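Local coordinates for protein NADH kinase POS5, mitochondrial (Saccharomyces cerevisiae, PDB 3AFO) that phosphorylates NADH, and less readily NAD(+), with ATP, making it a key source of NADPH and an anti-oxidant factor of yeast mitochondria, at residues L185-S190 with P307-D312; I202-G207 with V299-D304. All coordinates share one frame; numbering follows the deposited sequence.

Interaction 1. Residues L185-S190 with P307-D312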
loop_
_atom_site.group_PDB
_atom_site.type_symbol
_atom_site.label_atom_id
_atom_site.label_comp_id
_atom_site.label_asym_id
_atom_site.label_seq_id
_atom_site.Cartn_x
_atom_site.Cartn_y
_atom_site.Cartn_z
ATOM N N LEU A 185 -23.678 2.223 20.514
ATOM C CA LEU A 185 -23.898 3.591 20.046
ATOM C C LEU A 185 -24.477 4.466 21.152
ATOM O O LEU A 185 -25.533 4.157 21.708
ATOM C CB LEU A 185 -24.793 3.615 18.804
ATOM C CG LEU A 185 -25.281 4.985 18.305
ATOM C CD1 LEU A 185 -24.135 5.841 17.774
ATOM C CD2 LEU A 185 -26.350 4.835 17.234
ATOM N N LYS A 186 -23.767 5.547 21.466
ATOM C CA LYS A 186 -24.206 6.534 22.446
ATOM C C LYS A 186 -24.442 7.857 21.737
ATOM O O LYS A 186 -23.486 8.553 21.378
ATOM C CB LYS A 186 -23.145 6.716 23.529
ATOM C CG LYS A 186 -23.484 7.758 24.595
ATOM C CD LYS A 186 -22.219 8.182 25.335
ATOM C CE LYS A 186 -22.496 9.210 26.419
ATOM N NZ LYS A 186 -21.363 10.185 26.529
ATOM N N LYS A 187 -25.712 8.201 21.534
ATOM C CA LYS A 187 -26.072 9.446 20.839
ATOM C C LYS A 187 -25.659 10.683 21.650
ATOM O O LYS A 187 -25.585 10.633 22.875
ATOM C CB LYS A 187 -27.581 9.484 20.520
ATOM C CG LYS A 187 -28.123 8.366 19.599
ATOM C CD LYS A 187 -27.666 8.495 18.145
ATOM C CE LYS A 187 -28.299 9.675 17.435
ATOM N NZ LYS A 187 -27.829 9.755 16.022
ATOM N N LYS A 188 -25.341 11.771 20.950
ATOM C CA LYS A 188 -25.156 13.086 21.570
ATOM C C LYS A 188 -26.401 13.421 22.379
ATOM O O LYS A 188 -27.530 13.246 21.883
ATOM C CB LYS A 188 -24.998 14.157 20.490
ATOM C CG LYS A 188 -24.622 15.534 21.006
ATOM C CD LYS A 188 -24.827 16.582 19.914
ATOM C CE LYS A 188 -24.267 17.931 20.328
ATOM N NZ LYS A 188 -24.997 18.509 21.487
ATOM N N ASP A 189 -26.181 13.902 23.602
ATOM C CA ASP A 189 -27.252 14.295 24.534
ATOM C C ASP A 189 -28.010 13.085 25.068
ATOM O O ASP A 189 -29.150 13.198 25.515
ATOM C CB ASP A 189 -28.232 15.297 23.892
ATOM C CG ASP A 189 -27.568 16.595 23.487
ATOM O OD1 ASP A 189 -26.463 16.900 23.995
ATOM O OD2 ASP A 189 -28.168 17.322 22.659
ATOM N N SER A 190 -27.358 11.928 25.035
ATOM C CA SER A 190 -27.941 10.704 25.551
ATOM C C SER A 190 -26.949 9.980 26.456
ATOM O O SER A 190 -25.731 10.059 26.250
ATOM C CB SER A 190 -28.350 9.792 24.400
ATOM O OG SER A 190 -28.961 8.614 24.898
ATOM N N PRO A 307 -26.935 -0.721 7.086
ATOM C CA PRO A 307 -26.988 0.660 7.577
ATOM C C PRO A 307 -27.830 0.709 8.835
ATOM O O PRO A 307 -28.923 0.141 8.859
ATOM C CB PRO A 307 -27.681 1.412 6.440
ATOM C CG PRO A 307 -27.388 0.576 5.215
ATOM C CD PRO A 307 -27.459 -0.827 5.709
ATOM N N GLN A 308 -27.307 1.340 9.881
ATOM C CA GLN A 308 -28.014 1.422 11.150
ATOM C C GLN A 308 -28.709 2.757 11.238
ATOM O O GLN A 308 -29.918 2.832 11.448
ATOM C CB GLN A 308 -27.047 1.264 12.331
ATOM C CG GLN A 308 -26.320 -0.075 12.357
ATOM C CD GLN A 308 -27.276 -1.258 12.364
ATOM O OE1 GLN A 308 -27.332 -2.031 11.414
ATOM N NE2 GLN A 308 -28.039 -1.388 13.423
ATOM N N GLN A 309 -27.925 3.803 11.019
ATOM C CA GLN A 309 -28.281 5.164 11.364
ATOM C C GLN A 309 -27.304 6.130 10.752
ATOM O O GLN A 309 -26.116 5.827 10.581
ATOM C CB GLN A 309 -28.140 5.347 12.862
ATOM C CG GLN A 309 -29.413 5.263 13.639
ATOM C CD GLN A 309 -29.213 5.773 15.035
ATOM O OE1 GLN A 309 -29.495 5.079 16.006
ATOM N NE2 GLN A 309 -28.692 6.994 15.148
ATOM N N ASP A 310 -27.800 7.313 10.443
ATOM C CA ASP A 310 -26.927 8.431 10.217
ATOM C C ASP A 310 -26.608 8.999 11.581
ATOM O O ASP A 310 -27.469 9.026 12.470
ATOM C CB ASP A 310 -27.593 9.430 9.289
ATOM C CG ASP A 310 -27.885 8.819 7.939
ATOM O OD1 ASP A 310 -27.440 7.668 7.727
ATOM O OD2 ASP A 310 -28.547 9.460 7.101
ATOM N N LEU A 311 -25.348 9.374 11.763
ATOM C CA LEU A 311 -24.872 9.905 13.028
ATOM C C LEU A 311 -24.546 11.377 12.882
ATOM O O LEU A 311 -24.251 11.861 11.780
ATOM C CB LEU A 311 -23.643 9.137 13.536
ATOM C CG LEU A 311 -23.734 7.630 13.801
ATOM C CD1 LEU A 311 -22.469 7.148 14.530
ATOM C CD2 LEU A 311 -24.993 7.249 14.579
ATOM N N ASP A 312 -24.608 12.075 14.011
ATOM C CA ASP A 312 -24.350 13.505 14.092
ATOM C C ASP A 312 -23.052 13.762 14.849
ATOM O O ASP A 312 -22.586 12.917 15.613
ATOM C CB ASP A 312 -25.517 14.211 14.812
ATOM C CG ASP A 312 -26.883 13.762 14.295
ATOM O OD1 ASP A 312 -27.061 13.682 13.060
ATOM O OD2 ASP A 312 -27.774 13.477 15.118
HETATM O O HOH W 1 -28.948 11.272 14.093
#

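Interaction 2. Residues I202-G207 with V299-D304. With NAI (1,4-dihydronicotinamide adenine dinucleotide), chain C.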
loop_
_atom_site.group_PDB
_atom_site.type_symbol
_atom_site.label_atom_id
_atom_site.label_comp_id
_atom_site.label_asym_id
_atom_site.label_seq_id
_atom_site.Cartn_x
_atom_site.Cartn_y
_atom_site.Cartn_z
ATOM N N ILE A 202 -17.709 -3.272 11.859
ATOM C CA ILE A 202 -18.442 -2.077 12.195
ATOM C C ILE A 202 -17.731 -0.954 11.462
ATOM O O ILE A 202 -16.500 -0.808 11.585
ATOM C CB ILE A 202 -18.411 -1.827 13.713
ATOM C CG1 ILE A 202 -19.135 -2.978 14.428
ATOM C CG2 ILE A 202 -19.039 -0.443 14.058
ATOM C CD1 ILE A 202 -18.491 -3.419 15.741
ATOM N N PHE A 203 -18.471 -0.165 10.692
ATOM C CA PHE A 203 -17.821 0.948 9.985
ATOM C C PHE A 203 -18.597 2.239 9.919
ATOM O O PHE A 203 -19.824 2.250 9.999
ATOM C CB PHE A 203 -17.262 0.541 8.596
ATOM C CG PHE A 203 -18.293 0.055 7.611
ATOM C CD1 PHE A 203 -18.936 0.944 6.753
ATOM C CD2 PHE A 203 -18.568 -1.293 7.490
ATOM C CE1 PHE A 203 -19.869 0.480 5.820
ATOM C CE2 PHE A 203 -19.502 -1.759 6.546
ATOM C CZ PHE A 203 -20.147 -0.873 5.721
ATOM N N LEU A 204 -17.834 3.324 9.838
ATOM C CA LEU A 204 -18.339 4.672 9.708
ATOM C C LEU A 204 -17.926 5.158 8.327
ATOM O O LEU A 204 -16.810 4.879 7.878
ATOM C CB LEU A 204 -17.741 5.563 10.793
ATOM C CG LEU A 204 -18.160 5.214 12.226
ATOM C CD1 LEU A 204 -17.273 5.923 13.242
ATOM C CD2 LEU A 204 -19.639 5.588 12.454
ATOM N N HIS A 205 -18.824 5.857 7.642
ATOM C CA HIS A 205 -18.546 6.302 6.280
ATOM C C HIS A 205 -19.312 7.585 5.976
ATOM O O HIS A 205 -20.436 7.753 6.448
ATOM C CB HIS A 205 -18.913 5.213 5.274
ATOM C CG HIS A 205 -18.220 5.361 3.955
ATOM N ND1 HIS A 205 -18.597 6.299 3.020
ATOM C CD2 HIS A 205 -17.154 4.714 3.428
ATOM C CE1 HIS A 205 -17.796 6.223 1.972
ATOM N NE2 HIS A 205 -16.919 5.261 2.191
ATOM N N ARG A 206 -18.703 8.476 5.196
ATOM C CA ARG A 206 -19.334 9.734 4.783
ATOM C C ARG A 206 -20.605 9.494 3.968
ATOM O O ARG A 206 -21.491 10.340 3.949
ATOM C CB ARG A 206 -18.346 10.613 4.005
ATOM C CG ARG A 206 -17.874 10.025 2.671
ATOM C CD ARG A 206 -16.978 10.998 1.901
ATOM N NE ARG A 206 -16.557 10.434 0.614
ATOM C CZ ARG A 206 -17.280 10.467 -0.505
ATOM N NH1 ARG A 206 -18.473 11.060 -0.522
ATOM N NH2 ARG A 206 -16.805 9.920 -1.620
ATOM N N GLY A 207 -20.677 8.340 3.303
ATOM C CA GLY A 207 -21.866 7.910 2.561
ATOM C C GLY A 207 -22.330 8.919 1.530
ATOM O O GLY A 207 -21.592 9.251 0.604
ATOM N N VAL A 299 -22.133 11.296 9.028
ATOM C CA VAL A 299 -21.544 9.958 8.956
ATOM C C VAL A 299 -22.598 8.857 9.048
ATOM O O VAL A 299 -23.534 8.945 9.842
ATOM C CB VAL A 299 -20.531 9.719 10.091
ATOM C CG1 VAL A 299 -19.685 8.503 9.778
ATOM C CG2 VAL A 299 -19.649 10.938 10.300
ATOM N N LYS A 300 -22.433 7.811 8.247
ATOM C CA LYS A 300 -23.308 6.655 8.329
ATOM C C LYS A 300 -22.632 5.573 9.161
ATOM O O LYS A 300 -21.423 5.378 9.055
ATOM C CB LYS A 300 -23.650 6.120 6.933
ATOM C CG LYS A 300 -24.871 5.194 6.903
ATOM C CD LYS A 300 -25.169 4.654 5.503
ATOM C CE LYS A 300 -25.568 5.749 4.523
ATOM N NZ LYS A 300 -26.818 6.475 4.915
ATOM N N LEU A 301 -23.412 4.884 9.992
ATOM C CA LEU A 301 -22.922 3.732 10.726
ATOM C C LEU A 301 -23.507 2.455 10.126
ATOM O O LEU A 301 -24.744 2.321 9.998
ATOM C CB LEU A 301 -23.303 3.846 12.211
ATOM C CG LEU A 301 -23.053 2.608 13.082
ATOM C CD1 LEU A 301 -21.560 2.302 13.264
ATOM C CD2 LEU A 301 -23.741 2.759 14.444
ATOM N N SER A 302 -22.631 1.515 9.776
ATOM C CA SER A 302 -23.068 0.203 9.333
ATOM C C SER A 302 -22.441 -0.913 10.150
ATOM O O SER A 302 -21.306 -0.796 10.621
ATOM C CB SER A 302 -22.763 -0.001 7.845
ATOM O OG SER A 302 -23.295 1.067 7.076
ATOM N N VAL A 303 -23.196 -1.997 10.315
ATOM C CA VAL A 303 -22.749 -3.148 11.085
ATOM C C VAL A 303 -23.002 -4.357 10.188
ATOM O O VAL A 303 -24.147 -4.609 9.775
ATOM C CB VAL A 303 -23.536 -3.304 12.412
ATOM C CG1 VAL A 303 -23.171 -4.619 13.099
ATOM C CG2 VAL A 303 -23.309 -2.121 13.355
ATOM N N ASP A 304 -21.936 -5.086 9.863
ATOM C CA ASP A 304 -21.985 -6.162 8.848
ATOM C C ASP A 304 -22.669 -5.727 7.544
ATOM O O ASP A 304 -23.359 -6.514 6.900
ATOM C CB ASP A 304 -22.627 -7.429 9.427
ATOM C CG ASP A 304 -21.782 -8.054 10.510
ATOM O OD1 ASP A 304 -20.576 -7.730 10.554
ATOM O OD2 ASP A 304 -22.299 -8.863 11.318
HETATM P PA NAI C . -22.486 -7.048 -0.202
HETATM O O1A NAI C . -22.950 -8.112 -1.152
HETATM O O2A NAI C . -22.820 -5.528 -0.658
HETATM O O5B NAI C . -20.932 -7.041 -0.031
HETATM C C5B NAI C . -20.339 -8.235 0.149
HETATM C C4B NAI C . -19.233 -8.381 -0.832
HETATM O O4B NAI C . -18.139 -8.627 0.091
HETATM C C3B NAI C . -19.625 -9.715 -1.458
HETATM O O3B NAI C . -18.837 -9.938 -2.629
HETATM C C2B NAI C . -19.241 -10.682 -0.337
HETATM O O2B NAI C . -18.945 -11.981 -0.834
HETATM C C1B NAI C . -17.948 -10.059 0.186
HETATM N N9A NAI C . -17.717 -10.411 1.616
HETATM C C8A NAI C . -18.523 -10.167 2.655
HETATM N N7A NAI C . -17.954 -10.648 3.773
HETATM C C5A NAI C . -16.774 -11.175 3.443
HETATM C C6A NAI C . -15.746 -11.803 4.151
HETATM N N6A NAI C . -15.799 -11.991 5.486
HETATM N N1A NAI C . -14.672 -12.232 3.460
HETATM C C2A NAI C . -14.569 -12.072 2.149
HETATM N N3A NAI C . -15.526 -11.479 1.450
HETATM C C4A NAI C . -16.633 -11.029 2.067
HETATM O O3 NAI C . -23.174 -7.169 1.304
HETATM P PN NAI C . -23.138 -8.516 2.179
HETATM O O1N NAI C . -22.845 -9.694 1.298
HETATM O O2N NAI C . -24.331 -8.418 3.045
HETATM O O5D NAI C . -21.822 -8.378 3.140
HETATM C C5D NAI C . -21.660 -7.250 3.983
HETATM C C4D NAI C . -20.203 -6.817 3.971
HETATM O O4D NAI C . -20.011 -6.040 2.766
HETATM C C3D NAI C . -19.865 -5.811 5.061
HETATM O O3D NAI C . -19.597 -6.474 6.304
HETATM C C2D NAI C . -18.591 -5.157 4.479
HETATM O O2D NAI C . -17.426 -5.796 5.024
HETATM C C1D NAI C . -18.702 -5.489 2.961
HETATM N N1N NAI C . -18.566 -4.227 2.216
HETATM C C2N NAI C . -17.454 -4.093 1.391
HETATM C C3N NAI C . -17.236 -2.930 0.673
HETATM C C7N NAI C . -15.985 -2.854 -0.240
HETATM O O7N NAI C . -15.742 -1.873 -0.940
HETATM N N7N NAI C . -15.214 -3.922 -0.218
HETATM C C4N NAI C . -18.155 -1.879 0.783
HETATM C C5N NAI C . -19.287 -1.994 1.617
HETATM C C6N NAI C . -19.502 -3.163 2.349
#

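Interaction 1. Residues L185-S190 with P307-D312
The flat groups of this contact are the amide that ends Gln-309 and the carboxylate of Asp-312. The amide lies between an apolar and a charged neighbour: the Leu-185 side chain crosses that of Gln-309 obliquely, its methyl CD2 3.7 Å from Gln-309 CD, and the end of Lys-187 meets it tip to tip. Of the carboxylate, OD2 takes a hydrogen from a water while OD1 accepts the backbone N-H of Ser-297.

That water joins both segments. It accepts from Lys-187 NZ at 2.7 Å and donates to Asp-312 OD2 at 2.7 Å and to Asp-310 O at 3.1 Å. The direct salt bridge from Lys-187 NZ to Asp-312 OD2 is long, 3.8 Å, so the water carries much of the polar link. Bends at chi2 (-71°) and chi3 (-70°) curl the lysine chain back to this point, where Asp-315 is its main salt-bridge partner. Apart from these polar groups, Leu-185 CD1 touches Leu-311 CD2 at 3.6 Å, tip to tip.

With the nearest CA atoms, those of Lys-187 and Leu-311, 7.9 Å apart, this is packing between sheets. Strand 174-186, leaving through a type II turn at Lys-187 to Ser-190 toward strand 194-198, meets an edge strand, 306-311, of the six-stranded antiparallel sheet; Leu-185 also rests on Ile-194 and Ile-317, and Leu-311 on Leu-301.

Interaction 2. Residues I202-G207 with V299-D304
Asp-304 OD1 is the best-held side-chain oxygen, gripped by two backbone N-H groups, those of Asn-200 and Asp-201, while OD2 of the same carboxylate takes a third, from Met-199. This fixes the chain just before Ile-202. Asp-304 itself belongs to the ligand pocket: its carbonyl C lies 3.4 Å from O3D of the nicotinamide ribose.

Strands 201-205 and 299-303, neighbours in the six-stranded antiparallel sheet of the C-terminal domain, are joined by four backbone hydrogen bonds in two antiparallel hydrogen-bonded pairs, Phe-203 with Ser-302 and His-205 with Lys-300. The shortest, Lys-300 N to His-205 O at 2.7 Å, is nearly straight (177°); its return bond, His-205 N to Lys-300 O at 3.0 Å, is the most bent (147°).

One face of the pair is wholly apolar. Ile-202 CG2 lies 3.8 Å from Leu-301 CD1, the two side chains lying alongside each other, and the Leu-204 side chain crosses that of Leu-301 obliquely, Leu-204 CD2 3.9 Å from Leu-301 CD1; Ile-317 of strand 316-321 touches all three.

On the other face, Phe-203 has CG in the crowded position between backbone N and carbonyl carbon. This lays its ring against Ser-302, whose CB sits 3.8 Å from the ring centroid and 24° off the normal, a CH-pi contact. Tyr-243 packs edge-to-face with the same ring, while the His-205 ring meets His-205 of the second subunit and Lys-300 NZ is hydrogen-bonded to Asn-208 OD1 of that subunit.

Gly-207 N donates to His-205 ND1 at 2.9 Å in the ring plane, so ND1 acts as the acceptor here. A neutral imidazole with its proton on NE2 is therefore consistent with this geometry beside the subunit interface.

Centred 11 Å apart, both interactions reach the six-stranded antiparallel sheet, interaction 1 through 307-312 alone, and lie on the same side of the chain's centre. Along the chain the order is 185-190, 202-207, 299-304, 307-312, so interaction 2 falls between the two halves of interaction 1. Strands 299-303 and 306-311 are consecutive neighbours in that sheet, joined by probable hydrogen bonds from Leu-311 N to Val-299 O and from Gln-308 N to Leu-301 O, both 2.7 Å. Interaction 2 thus lies within the sheet, by the nucleotide and the second subunit, whereas interaction 1 ties one edge strand of that sheet to the nine-stranded sheet, in keeping with the beta sandwich of this kinase.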